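Local structure of general Secretion Pathway Protein (Vibrio vulnificus, 4G54) at residues S58-Q63 / A233-T238; Q54-I59 / P133-L138; E21-R26 / Q109-T114. The protein probably binds peptidoglycan as a periplasmic domain of the EpsAB fusion protein of the type II secretion system. One frame throughout, in Å; residues are numbered along the deposited sequence. Where two conformers were deposited one is given.

Interaction 1 (S58-Q63 / A233-T238); sequences SIFQCQ and APLLRT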
loop_
_atom_site.group_PDB
_atom_site.type_symbol
_atom_site.label_atom_id
_atom_site.label_comp_id
_atom_site.label_asym_id
_atom_site.label_seq_id
_atom_site.Cartn_x
_atom_site.Cartn_y
_atom_site.Cartn_z
ATOM N N SER A 58 5.865 -5.666 11.575
ATOM C CA SER A 58 4.759 -6.539 11.106
ATOM C C SER A 58 5.099 -6.835 9.628
ATOM O O SER A 58 6.200 -6.419 9.170
ATOM C CB SER A 58 3.408 -5.792 11.170
ATOM O OG SER A 58 3.298 -4.822 10.114
ATOM N N ILE A 59 4.198 -7.503 8.898
ATOM C CA ILE A 59 4.484 -7.758 7.469
ATOM C C ILE A 59 4.404 -6.471 6.635
ATOM O O ILE A 59 4.837 -6.464 5.511
ATOM C CB ILE A 59 3.597 -8.824 6.855
ATOM C CG1 ILE A 59 2.126 -8.367 6.938
ATOM C CG2 ILE A 59 3.859 -10.132 7.713
ATOM C CD1 ILE A 59 1.178 -8.983 5.866
ATOM N N PHE A 60 3.936 -5.362 7.215
ATOM C CA PHE A 60 3.847 -4.135 6.445
ATOM C C PHE A 60 5.182 -3.475 6.275
ATOM O O PHE A 60 6.052 -3.466 7.220
ATOM C CB PHE A 60 2.836 -3.129 7.041
ATOM C CG PHE A 60 1.417 -3.324 6.617
ATOM C CD1 PHE A 60 0.716 -4.397 7.088
ATOM C CD2 PHE A 60 0.793 -2.430 5.711
ATOM C CE1 PHE A 60 -0.592 -4.633 6.689
ATOM C CE2 PHE A 60 -0.515 -2.616 5.348
ATOM C CZ PHE A 60 -1.218 -3.716 5.760
ATOM N N GLN A 61 5.411 -2.889 5.104
ATOM C CA GLN A 61 6.555 -1.986 4.847
ATOM C C GLN A 61 6.037 -0.567 4.983
ATOM O O GLN A 61 4.900 -0.271 4.598
ATOM C CB GLN A 61 6.984 -2.133 3.392
ATOM C CG GLN A 61 8.374 -1.872 3.003
ATOM C CD GLN A 61 9.333 -2.866 3.628
ATOM O OE1 GLN A 61 9.628 -4.012 3.121
ATOM N NE2 GLN A 61 9.896 -2.414 4.682
ATOM N N CYS A 62 6.898 0.330 5.478
ATOM C CA CYS A 62 6.570 1.760 5.613
ATOM C C CYS A 62 7.748 2.489 5.013
ATOM O O CYS A 62 8.898 2.155 5.333
ATOM C CB CYS A 62 6.408 2.118 7.099
ATOM S SG CYS A 62 5.719 3.853 7.223
ATOM N N GLN A 63 7.485 3.397 4.044
ATOM C CA GLN A 63 8.610 4.104 3.378
ATOM C C GLN A 63 8.198 5.547 3.115
ATOM O O GLN A 63 7.086 5.777 2.579
ATOM C CB GLN A 63 8.917 3.331 2.033
ATOM C CG GLN A 63 10.067 3.748 1.215
ATOM C CD GLN A 63 10.065 2.967 -0.148
ATOM O OE1 GLN A 63 9.097 3.045 -0.883
ATOM N NE2 GLN A 63 11.157 2.274 -0.474
ATOM N N ALA A 233 -8.478 -5.214 13.211
ATOM C CA ALA A 233 -7.779 -6.473 13.562
ATOM C C ALA A 233 -6.355 -6.116 14.043
ATOM O O ALA A 233 -5.775 -5.090 13.646
ATOM C CB ALA A 233 -7.679 -7.369 12.342
ATOM N N PRO A 234 -5.764 -7.020 14.806
ATOM C CA PRO A 234 -4.351 -6.807 15.095
ATOM C C PRO A 234 -3.485 -7.053 13.870
ATOM O O PRO A 234 -3.837 -7.875 13.040
ATOM C CB PRO A 234 -4.078 -7.883 16.197
ATOM C CG PRO A 234 -5.085 -8.955 15.960
ATOM C CD PRO A 234 -6.320 -8.252 15.400
ATOM N N LEU A 235 -2.357 -6.326 13.729
ATOM C CA LEU A 235 -1.477 -6.631 12.622
ATOM C C LEU A 235 -0.920 -8.065 12.582
ATOM O O LEU A 235 -0.748 -8.712 13.631
ATOM C CB LEU A 235 -0.312 -5.577 12.621
ATOM C CG LEU A 235 -0.656 -4.162 12.116
ATOM C CD1 LEU A 235 0.469 -3.206 12.522
ATOM C CD2 LEU A 235 -0.714 -4.287 10.558
ATOM N N LEU A 236 -0.651 -8.575 11.367
ATOM C CA LEU A 236 -0.010 -9.864 11.186
ATOM C C LEU A 236 1.491 -9.713 11.388
ATOM O O LEU A 236 2.137 -8.873 10.664
ATOM C CB LEU A 236 -0.232 -10.300 9.747
ATOM C CG LEU A 236 0.001 -11.741 9.382
ATOM C CD1 LEU A 236 -0.539 -12.747 10.406
ATOM C CD2 LEU A 236 -0.876 -11.737 8.077
ATOM N N ARG A 237 2.046 -10.478 12.302
ATOM C CA ARG A 237 3.455 -10.350 12.613
ATOM C C ARG A 237 4.264 -11.643 12.468
ATOM O O ARG A 237 5.253 -11.805 13.110
ATOM C CB ARG A 237 3.623 -9.713 13.966
ATOM C CG ARG A 237 3.001 -8.332 14.049
ATOM C CD ARG A 237 3.099 -7.807 15.420
ATOM N NE ARG A 237 2.125 -6.790 15.773
ATOM C CZ ARG A 237 2.333 -5.495 15.482
ATOM N NH1 ARG A 237 3.477 -5.105 14.890
ATOM N NH2 ARG A 237 1.437 -4.585 15.792
ATOM N N THR A 238 3.809 -12.519 11.571
ATOM C CA THR A 238 4.606 -13.668 11.206
ATOM C C THR A 238 4.579 -13.641 9.661
ATOM O O THR A 238 3.601 -13.123 9.051
ATOM C CB THR A 238 3.997 -15.028 11.735
ATOM O OG1 THR A 238 2.701 -15.088 11.186
ATOM C CG2 THR A 238 3.912 -15.010 13.231
#

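Interaction 2 (Q54-I59 / P133-L138); sequences QPSTSI and PLRETL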
loop_
_atom_site.group_PDB
_atom_site.type_symbol
_atom_site.label_atom_id
_atom_site.label_comp_id
_atom_site.label_asym_id
_atom_site.label_seq_id
_atom_site.Cartn_x
_atom_site.Cartn_y
_atom_site.Cartn_z
ATOM N N GLN A 54 12.866 1.249 10.281
ATOM C CA GLN A 54 13.207 -0.123 9.954
ATOM C C GLN A 54 14.047 -0.674 11.081
ATOM O O GLN A 54 14.829 0.109 11.681
ATOM C CB GLN A 54 14.126 -0.202 8.742
ATOM C CG GLN A 54 13.529 0.401 7.485
ATOM C CD GLN A 54 12.178 -0.160 7.087
ATOM O OE1 GLN A 54 12.030 -1.349 6.803
ATOM N NE2 GLN A 54 11.220 0.745 6.928
ATOM N N PRO A 55 13.948 -1.959 11.362
ATOM C CA PRO A 55 13.142 -2.974 10.675
ATOM C C PRO A 55 11.642 -2.913 10.968
ATOM O O PRO A 55 11.228 -2.368 12.016
ATOM C CB PRO A 55 13.699 -4.323 11.205
ATOM C CG PRO A 55 14.332 -3.971 12.473
ATOM C CD PRO A 55 14.888 -2.573 12.325
ATOM N N SER A 56 10.883 -3.480 10.035
ATOM C CA SER A 56 9.441 -3.642 10.205
ATOM C C SER A 56 9.152 -4.456 11.460
ATOM O O SER A 56 9.857 -5.341 11.833
ATOM C CB SER A 56 8.883 -4.417 8.987
ATOM O OG SER A 56 9.314 -3.839 7.743
ATOM N N THR A 57 7.996 -4.147 12.034
ATOM C CA THR A 57 7.482 -4.795 13.197
ATOM C C THR A 57 6.288 -5.700 12.849
ATOM O O THR A 57 5.766 -6.448 13.737
ATOM C CB THR A 57 6.949 -3.676 14.227
ATOM O OG1 THR A 57 6.273 -2.593 13.505
ATOM C CG2 THR A 57 8.238 -3.123 14.910
ATOM N N SER A 58 5.865 -5.666 11.575
ATOM C CA SER A 58 4.759 -6.539 11.106
ATOM C C SER A 58 5.099 -6.835 9.628
ATOM O O SER A 58 6.200 -6.419 9.170
ATOM C CB SER A 58 3.408 -5.792 11.170
ATOM O OG SER A 58 3.298 -4.822 10.114
ATOM N N ILE A 59 4.198 -7.503 8.898
ATOM C CA ILE A 59 4.484 -7.758 7.469
ATOM C C ILE A 59 4.404 -6.471 6.635
ATOM O O ILE A 59 4.837 -6.464 5.511
ATOM C CB ILE A 59 3.597 -8.824 6.855
ATOM C CG1 ILE A 59 2.126 -8.367 6.938
ATOM C CG2 ILE A 59 3.859 -10.132 7.713
ATOM C CD1 ILE A 59 1.178 -8.983 5.866
ATOM N N PRO A 133 4.498 -9.619 2.818
ATOM C CA PRO A 133 4.799 -10.872 3.509
ATOM C C PRO A 133 5.957 -11.670 2.949
ATOM O O PRO A 133 6.500 -12.519 3.682
ATOM C CB PRO A 133 3.518 -11.657 3.341
ATOM C CG PRO A 133 2.899 -11.211 2.021
ATOM C CD PRO A 133 3.179 -9.680 2.193
ATOM N N LEU A 134 6.365 -11.366 1.692
ATOM C CA LEU A 134 7.432 -12.147 1.049
ATOM C C LEU A 134 8.690 -11.324 0.955
ATOM O O LEU A 134 8.740 -10.312 0.208
ATOM C CB LEU A 134 7.044 -12.655 -0.348
ATOM C CG LEU A 134 5.705 -13.370 -0.371
ATOM C CD1 LEU A 134 5.432 -13.933 -1.863
ATOM C CD2 LEU A 134 5.806 -14.614 0.591
ATOM N N ARG A 135 9.656 -11.657 1.786
ATOM C CA ARG A 135 10.834 -10.777 1.918
ATOM C C ARG A 135 12.101 -11.549 1.655
ATOM O O ARG A 135 13.190 -11.005 1.917
ATOM C CB ARG A 135 10.950 -10.258 3.376
ATOM C CG ARG A 135 9.692 -9.455 3.797
ATOM C CD ARG A 135 9.951 -8.065 3.931
ATOM N NE ARG A 135 8.772 -7.361 4.469
ATOM C CZ ARG A 135 8.843 -6.402 5.349
ATOM N NH1 ARG A 135 10.047 -6.045 5.836
ATOM N NH2 ARG A 135 7.696 -5.753 5.723
ATOM N N GLU A 136 11.971 -12.796 1.182
ATOM C CA GLU A 136 13.141 -13.608 0.806
ATOM C C GLU A 136 12.989 -14.218 -0.586
ATOM O O GLU A 136 11.843 -14.490 -1.049
ATOM C CB GLU A 136 13.303 -14.773 1.798
ATOM C CG GLU A 136 13.614 -14.182 3.138
ATOM C CD GLU A 136 13.764 -15.215 4.251
ATOM O OE1 GLU A 136 14.438 -16.247 4.075
ATOM O OE2 GLU A 136 13.333 -14.891 5.399
ATOM N N THR A 137 14.124 -14.463 -1.252
ATOM C CA THR A 137 14.004 -14.954 -2.601
ATOM C C THR A 137 13.383 -16.325 -2.698
ATOM O O THR A 137 13.767 -17.230 -1.930
ATOM C CB THR A 137 15.435 -14.957 -3.204
ATOM O OG1 THR A 137 15.849 -13.575 -3.256
ATOM C CG2 THR A 137 15.459 -15.555 -4.578
ATOM N N LEU A 138 12.445 -16.422 -3.661
ATOM C CA LEU A 138 11.788 -17.723 -3.925
ATOM C C LEU A 138 12.208 -18.215 -5.327
ATOM O O LEU A 138 12.231 -17.418 -6.285
ATOM C CB LEU A 138 10.264 -17.521 -3.842
ATOM C CG LEU A 138 9.852 -16.966 -2.425
ATOM C CD1 LEU A 138 8.401 -16.749 -2.575
ATOM C CD2 LEU A 138 10.054 -17.958 -1.244
#

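Interaction 3 (E21-R26 / Q109-T114); sequences ESAVAR and QRLTFT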
loop_
_atom_site.group_PDB
_atom_site.type_symbol
_atom_site.label_atom_id
_atom_site.label_comp_id
_atom_site.label_asym_id
_atom_site.label_seq_id
_atom_site.Cartn_x
_atom_site.Cartn_y
_atom_site.Cartn_z
ATOM N N GLU A 21 -7.989 26.030 3.525
ATOM C CA GLU A 21 -8.508 24.747 4.024
ATOM C C GLU A 21 -7.834 24.185 5.302
ATOM O O GLU A 21 -7.085 23.188 5.263
ATOM C CB GLU A 21 -8.612 23.696 2.889
ATOM C CG GLU A 21 -9.493 24.105 1.658
ATOM C CD GLU A 21 -8.676 24.787 0.580
ATOM O OE1 GLU A 21 -7.441 24.636 0.640
ATOM O OE2 GLU A 21 -9.240 25.466 -0.317
ATOM N N SER A 22 -8.137 24.810 6.444
ATOM C CA SER A 22 -7.617 24.304 7.729
ATOM C C SER A 22 -8.123 22.856 8.091
ATOM O O SER A 22 -7.455 22.145 8.829
ATOM C CB SER A 22 -7.797 25.333 8.875
ATOM O OG SER A 22 -9.124 25.357 9.394
ATOM N N ALA A 23 -9.290 22.444 7.578
ATOM C CA ALA A 23 -9.806 21.074 7.821
ATOM C C ALA A 23 -8.830 20.004 7.323
ATOM O O ALA A 23 -8.807 18.904 7.908
ATOM C CB ALA A 23 -11.121 20.866 7.141
ATOM N N VAL A 24 -8.077 20.293 6.251
ATOM C CA VAL A 24 -7.194 19.252 5.686
ATOM C C VAL A 24 -6.072 18.939 6.581
ATOM O O VAL A 24 -5.470 17.849 6.447
ATOM C CB VAL A 24 -6.440 19.640 4.392
ATOM C CG1 VAL A 24 -6.614 18.553 3.319
ATOM C CG2 VAL A 24 -6.665 21.026 3.951
ATOM N N ALA A 25 -5.714 19.909 7.424
ATOM C CA ALA A 25 -4.528 19.870 8.280
ATOM C C ALA A 25 -4.814 19.430 9.705
ATOM O O ALA A 25 -4.112 19.837 10.637
ATOM C CB ALA A 25 -3.881 21.254 8.316
ATOM N N ARG A 26 -5.858 18.626 9.901
ATOM C CA ARG A 26 -6.160 18.110 11.212
ATOM C C ARG A 26 -5.054 17.262 11.935
ATOM O O ARG A 26 -4.842 17.421 13.144
ATOM C CB ARG A 26 -7.431 17.269 11.096
ATOM C CG ARG A 26 -7.770 16.680 12.389
ATOM C CD ARG A 26 -9.159 16.077 12.434
ATOM N NE ARG A 26 -9.294 15.339 13.685
ATOM C CZ ARG A 26 -8.732 14.145 13.933
ATOM N NH1 ARG A 26 -8.020 13.502 13.004
ATOM N NH2 ARG A 26 -8.910 13.584 15.129
ATOM N N GLN A 109 -12.976 14.030 8.369
ATOM C CA GLN A 109 -13.772 14.323 7.192
ATOM C C GLN A 109 -13.227 13.669 5.934
ATOM O O GLN A 109 -12.019 13.507 5.788
ATOM C CB GLN A 109 -13.775 15.851 6.931
ATOM C CG GLN A 109 -14.395 16.626 8.070
ATOM C CD GLN A 109 -14.311 18.119 7.779
ATOM O OE1 GLN A 109 -14.860 18.613 6.784
ATOM N NE2 GLN A 109 -13.627 18.835 8.653
ATOM N N ARG A 110 -14.126 13.313 5.034
ATOM C CA ARG A 110 -13.740 13.077 3.648
ATOM C C ARG A 110 -13.863 14.348 2.801
ATOM O O ARG A 110 -14.974 14.915 2.667
ATOM C CB ARG A 110 -14.637 11.964 3.107
ATOM C CG ARG A 110 -14.339 11.570 1.689
ATOM C CD ARG A 110 -15.484 10.561 1.208
ATOM N NE ARG A 110 -15.147 9.756 0.022
ATOM C CZ ARG A 110 -14.941 8.432 -0.040
ATOM N NH1 ARG A 110 -15.019 7.610 1.018
ATOM N NH2 ARG A 110 -14.655 7.929 -1.234
ATOM N N LEU A 111 -12.738 14.803 2.256
ATOM C CA LEU A 111 -12.634 16.017 1.401
ATOM C C LEU A 111 -12.179 15.720 -0.035
ATOM O O LEU A 111 -11.413 14.801 -0.282
ATOM C CB LEU A 111 -11.575 17.006 1.959
ATOM C CG LEU A 111 -11.743 17.286 3.453
ATOM C CD1 LEU A 111 -10.643 18.197 3.987
ATOM C CD2 LEU A 111 -13.103 17.822 3.757
ATOM N N THR A 112 -12.655 16.535 -0.984
ATOM C CA THR A 112 -12.182 16.445 -2.354
ATOM C C THR A 112 -11.409 17.718 -2.656
ATOM O O THR A 112 -11.941 18.820 -2.443
ATOM C CB THR A 112 -13.356 16.285 -3.335
ATOM O OG1 THR A 112 -13.942 15.002 -3.077
ATOM C CG2 THR A 112 -12.855 16.240 -4.772
ATOM N N PHE A 113 -10.204 17.576 -3.167
ATOM C CA PHE A 113 -9.379 18.742 -3.551
ATOM C C PHE A 113 -9.172 18.673 -5.025
ATOM O O PHE A 113 -8.917 17.599 -5.583
ATOM C CB PHE A 113 -8.011 18.554 -2.886
ATOM C CG PHE A 113 -7.778 19.418 -1.682
ATOM C CD1 PHE A 113 -8.806 19.868 -0.894
ATOM C CD2 PHE A 113 -6.459 19.658 -1.294
ATOM C CE1 PHE A 113 -8.542 20.632 0.240
ATOM C CE2 PHE A 113 -6.195 20.425 -0.172
ATOM C CZ PHE A 113 -7.268 20.947 0.548
ATOM N N THR A 114 -9.164 19.859 -5.676
ATOM C CA THR A 114 -8.719 19.936 -7.060
ATOM C C THR A 114 -7.180 19.816 -7.118
ATOM O O THR A 114 -6.502 19.900 -6.096
ATOM C CB THR A 114 -9.083 21.304 -7.655
ATOM O OG1 THR A 114 -8.377 22.325 -6.944
ATOM C CG2 THR A 114 -10.572 21.583 -7.505
#

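Interaction 1 (S58-Q63 / A233-T238)
Ile59 N donates to Leu236 O at 3.0 Å, the one backbone hydrogen bond between 58-63 and 233-238, and Ser58 CA lies 4.3 Å from Arg237 CA. The bond is nearly straight at the carbonyl, with a C=O...N angle of 165°. It falls at an ST turn that leads into strand 60-66, an outermost strand of the antiparallel sheet in the C39-like domain. Ser58 OG sits between its own backbone N and carbonyl carbon (chi1 74°) and accepts from Phe60 N at 3.0 Å. The segment 233-238 docks just where this edge strand begins. Ser58 CB packs against Leu236 O at 3.4 Å, while the CG of Arg237 comes alongside it. Arg237 is anchored by NH1, which bonds Thr57 O and makes a salt bridge to Asp49; Leu235 CB lies over one face of its guanidinium, offset toward the rim. On the apolar side, Ile59 and Leu236 approach at a slant, CD1 to CD2. The side chains of Leu235 and Phe60 cross at about a right angle, and the Phe60 ring also meets Trp41 edge-to-face and touches Tyr38. The branch doing the work is Leu235 CD2, which reaches CD1 of the Phe60 ring at 3.8 Å and its CE1 at 3.9 Å.

Interaction 2 (Q54-I59 / P133-L138)
Ser56 and Arg135 meet because Ser56 OG stands anti to its carbonyl carbon (chi1 -50°), while the Arg135 chain bends at chi2 (-110°) and then runs on extended to NE. The result is an end-on, two-nitrogen grip of a guanidinium on a single hydroxyl oxygen. It joins the loop entering strand 60-66 to the loop leaving strand 125-131, which are antiparallel neighbours in the sheet of the C39-like domain. Arg135 NH1 donates to Ser56 OG at 3.0 Å and Arg135 NH2 donates to the same OG at 3.2 Å. The oxygen lies in the guanidinium plane, so both N-H groups converge on it from the end of the arginine. Ser56 OG in turn makes a weak hydrogen bond to Phe60 O. Arg135 NH2 also donates to Ile59 O, at 3.0 Å and still close to the guanidinium plane. Seen from the acceptor, though, this donor stands well above the carbonyl plane. NE bonds Met132 O, just ahead of Pro133, and with three nitrogens engaged the guanidinium is fixed in rotation. Beside this polar grip, Ile59 adds an apolar touch. Pro133 lies in the loop between strand 125-131 and helix 145-158 and also packs on Val149 and Gln200, so the loop links the sheet to the helical region that follows, which matches a putative peptidoglycan-binding domain. Pro133 CA meets Ile59 CB at 4.1 Å, and the ring carbon CD of Pro133 lies 4.2 Å from Ile59 CD1.

Interaction 3 (E21-R26 / Q109-T114)
Glu21 reaches over to Phe113 with nearly its whole side chain. Glu21 CB lies 3.9 Å from Phe113 CZ. Glu21 CG, anti to the carbonyl carbon of its own residue, is 3.9 Å from Phe113 CE1. A bend at chi2 (91°) keeps Glu21 CD by the ring, 4.1 Å from Phe113 CZ. At the tip, Glu21 OE1 comes to 3.7 Å from Phe113 CZ, whereas OE2 is taken by a hydrogen bond from Gln117 NE2 in helix 115-121. The carboxylate and ring planes are 69° apart, and the two side chains cross at a slant. The bond from Gln117 thus holds one carboxylate oxygen while the other stays by the ring. Phe113 sits on strand 110-114, an outermost strand of the six-stranded antiparallel sheet, and the N-terminal segment covers it with a short 3-10 turn, 22-24, ahead of helix 30-40. On the strand, Gln109, Leu111 and Phe113 start their side chains toward this turn. Val24 and Phe113 reach toward each other tip to tip, with Val24 CG1 3.7 Å from Phe113 CZ; the ring also touches Val102 and Leu104 of the adjoining strand 101-105. Two residues earlier on the strand, Leu111 CD1 lies 4.0 Å from Val24 CA and 4.2 Å from Ala23 CB. The same methyl of Ala23 also receives Gln109, whose chain is extended beyond CG and brings NE2 to 3.6 Å from Ala23 CB.

How the interactions relate
From the N terminus, the turn at 21-26 comes first and is closed by 109-114 in interaction 3, a loop that holds helix 30-40 and most of the sheet strands. The 54-63 stretch lies inside that loop but finds its partners beyond it, so interactions 1 and 2 both cross interaction 3. Interaction 2 ties the loop entering strand 60-66 to the loop leading to helix 145-158; interaction 1, sharing Ser58 and Ile59, brings 233-238, near the chain's end, to the same strand. Their centres are 9 Å apart, linked by a probable hydrogen bond from Arg135 NH2 to Phe60 O. Interactions 1 and 3 lie at the two outermost strands of the sheet, centres about 28 Å apart, without touching.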